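Endoglucanase A (Clostridium longisporum, PDB 6Q1I) hydrolyses internal beta-1,4-glucosidic linkages in cellulose, lichenan and cereal beta-glucans, and also cleaves xylan, through its family 5 catalytic domain, the part modelled here. Local coordinates at residues W317-A322 and E328-L333. Residues are numbered along the deposited sequence; the frame is centred on the assembly and turned at random. Where two conformers were deposited one is given.
Sequences WDNNYA and ETFGLL
Asp318 does most of the gripping: its OD2 takes the backbone N of Leu333 at 2.9 Å on the syn lone pair, while Leu332 N shares itself weakly between both carboxylate oxygens. CG, anti to the backbone N (chi1 -166°), lies beside the carbonyl carbon, and OD1 accepts from Asn320 N, two residues on, closing an Asx turn. Trp25 NE1 also donates to OD2, so these N-H groups probably favour the charged carboxylate. A water donates weakly to OD1 and also to Leu333 O. Gly331 fits closely between, its CA 3.3 Å from Asp318 OD1 and its N bonded to Tyr321 O at 2.9 Å. Next door, Asn319 ND2 points straight at Glu328 O (2.8 Å, 178°), in its own amide plane. At the strand end, Trp317 turns its edge to the Phe330 face in an offset edge-to-face pair, planes at 87°, with CD1 3.7 Å from Phe330 CD2. The solvent side, with exposed Glu328, is looser: partly exposed Tyr321 rests one ring face on Thr329 CG2, a CH-pi contact, with Glu328 O at the ring edge. The eighth strand's end and following loop turn back on themselves at the TIM barrel's catalytic end, where Trp317 adjoins Gln284, the changed residue at the probable nucleophile position.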
loop_
_atom_site.group_PDB
_atom_site.type_symbol
_atom_site.label_atom_id
_atom_site.label_comp_id
_atom_site.label_asym_id
_atom_site.label_seq_id
_atom_site.Cartn_x
_atom_site.Cartn_y
_atom_site.Cartn_z
ATOM N N TRP A 317 0.326 -8.156 -0.009
ATOM C CA TRP A 317 0.135 -7.822 -1.426
ATOM C C TRP A 317 -0.430 -9.034 -2.170
ATOM O O TRP A 317 0.278 -10.023 -2.374
ATOM C CB TRP A 317 1.461 -7.387 -2.063
ATOM C CG TRP A 317 1.285 -7.021 -3.501
ATOM C CD1 TRP A 317 1.614 -7.787 -4.596
ATOM C CD2 TRP A 317 0.681 -5.827 -4.019
ATOM N NE1 TRP A 317 1.247 -7.137 -5.755
ATOM C CE2 TRP A 317 0.669 -5.936 -5.429
ATOM C CE3 TRP A 317 0.152 -4.674 -3.427
ATOM C CZ2 TRP A 317 0.169 -4.927 -6.252
ATOM C CZ3 TRP A 317 -0.352 -3.674 -4.245
ATOM C CH2 TRP A 317 -0.347 -3.807 -5.640
ATOM N N ASP A 318 -1.696 -8.975 -2.588
ATOM C CA ASP A 318 -2.346 -10.083 -3.297
ATOM C C ASP A 318 -2.719 -9.665 -4.719
ATOM O O ASP A 318 -3.730 -8.990 -4.937
ATOM C CB ASP A 318 -3.575 -10.597 -2.549
ATOM C CG ASP A 318 -4.054 -11.933 -3.089
ATOM O OD1 ASP A 318 -3.756 -12.213 -4.266
ATOM O OD2 ASP A 318 -4.698 -12.701 -2.345
ATOM N N ASN A 319 -1.906 -10.082 -5.688
ATOM C CA ASN A 319 -2.139 -9.767 -7.090
ATOM C C ASN A 319 -2.839 -10.887 -7.848
ATOM O O ASN A 319 -2.934 -10.815 -9.072
ATOM C CB ASN A 319 -0.833 -9.379 -7.785
ATOM C CG ASN A 319 0.225 -10.456 -7.701
ATOM O OD1 ASN A 319 -0.024 -11.557 -7.205
ATOM N ND2 ASN A 319 1.428 -10.133 -8.169
ATOM N N ASN A 320 -3.351 -11.901 -7.150
ATOM C CA ASN A 320 -4.080 -13.005 -7.773
ATOM C C ASN A 320 -3.206 -13.807 -8.729
ATOM O O ASN A 320 -3.726 -14.477 -9.620
ATOM C CB ASN A 320 -5.357 -12.504 -8.457
ATOM C CG ASN A 320 -6.278 -13.623 -8.914
ATOM O OD1 ASN A 320 -6.477 -14.635 -8.228
ATOM N ND2 ASN A 320 -6.883 -13.418 -10.077
ATOM N N TYR A 321 -1.887 -13.776 -8.536
ATOM C CA TYR A 321 -0.940 -14.475 -9.408
ATOM C C TYR A 321 -0.127 -15.439 -8.555
ATOM O O TYR A 321 0.638 -15.012 -7.684
ATOM C CB TYR A 321 -0.041 -13.466 -10.136
ATOM C CG TYR A 321 0.921 -14.059 -11.144
ATOM C CD1 TYR A 321 0.494 -14.987 -12.089
ATOM C CD2 TYR A 321 2.255 -13.664 -11.176
ATOM C CE1 TYR A 321 1.375 -15.523 -13.016
ATOM C CE2 TYR A 321 3.135 -14.187 -12.104
ATOM C CZ TYR A 321 2.692 -15.115 -13.022
ATOM O OH TYR A 321 3.571 -15.644 -13.948
ATOM N N ALA A 322 -0.284 -16.741 -8.800
ATOM C CA ALA A 322 0.270 -17.744 -7.900
ATOM C C ALA A 322 1.016 -18.851 -8.633
ATOM O O ALA A 322 1.272 -19.904 -8.044
ATOM C CB ALA A 322 -0.832 -18.340 -7.020
ATOM N N GLU A 328 7.081 -12.571 -8.583
ATOM C CA GLU A 328 5.951 -11.731 -8.177
ATOM C C GLU A 328 4.666 -12.530 -7.974
ATOM O O GLU A 328 3.559 -12.001 -8.116
ATOM C CB GLU A 328 5.744 -10.561 -9.143
ATOM C CG GLU A 328 6.954 -9.628 -9.211
ATOM C CD GLU A 328 7.158 -8.830 -7.927
ATOM O OE1 GLU A 328 6.327 -7.940 -7.655
ATOM O OE2 GLU A 328 8.135 -9.096 -7.185
ATOM N N THR A 329 4.795 -13.800 -7.592
ATOM C CA THR A 329 3.634 -14.673 -7.414
ATOM C C THR A 329 3.156 -14.642 -5.960
ATOM O O THR A 329 3.318 -15.589 -5.183
ATOM C CB THR A 329 3.974 -16.084 -7.878
ATOM O OG1 THR A 329 5.240 -16.470 -7.324
ATOM C CG2 THR A 329 4.009 -16.137 -9.391
ATOM N N PHE A 330 2.513 -13.522 -5.614
ATOM C CA PHE A 330 2.052 -13.238 -4.260
ATOM C C PHE A 330 0.597 -13.651 -4.020
ATOM O O PHE A 330 0.062 -13.419 -2.931
ATOM C CB PHE A 330 2.199 -11.733 -3.968
ATOM C CG PHE A 330 3.633 -11.238 -3.897
ATOM C CD1 PHE A 330 4.407 -11.487 -2.781
ATOM C CD2 PHE A 330 4.183 -10.487 -4.920
ATOM C CE1 PHE A 330 5.702 -11.031 -2.689
ATOM C CE2 PHE A 330 5.485 -10.023 -4.834
ATOM C CZ PHE A 330 6.243 -10.285 -3.712
ATOM N N GLY A 331 -0.047 -14.275 -5.002
ATOM C CA GLY A 331 -1.477 -14.511 -4.901
ATOM C C GLY A 331 -1.841 -15.457 -3.771
ATOM O O GLY A 331 -1.209 -16.500 -3.574
ATOM N N LEU A 332 -2.916 -15.108 -3.056
ATOM C CA LEU A 332 -3.471 -15.956 -2.003
ATOM C C LEU A 332 -4.922 -16.342 -2.243
ATOM O O LEU A 332 -5.284 -17.506 -2.043
ATOM C CB LEU A 332 -3.344 -15.288 -0.623
ATOM C CG LEU A 332 -1.935 -15.182 -0.048
ATOM C CD1 LEU A 332 -2.000 -14.566 1.335
ATOM C CD2 LEU A 332 -1.220 -16.535 0.002
ATOM N N LEU A 333 -5.777 -15.396 -2.620
ATOM C CA LEU A 333 -7.174 -15.672 -2.934
ATOM C C LEU A 333 -7.323 -15.863 -4.438
ATOM O O LEU A 333 -6.988 -14.969 -5.215
ATOM C CB LEU A 333 -8.072 -14.518 -2.485
ATOM C CG LEU A 333 -9.550 -14.665 -2.857
ATOM C CD1 LEU A 333 -10.179 -15.823 -2.087
ATOM C CD2 LEU A 333 -10.300 -13.365 -2.599
HETATM O O HOH W 1 -6.415 -12.292 -5.241
#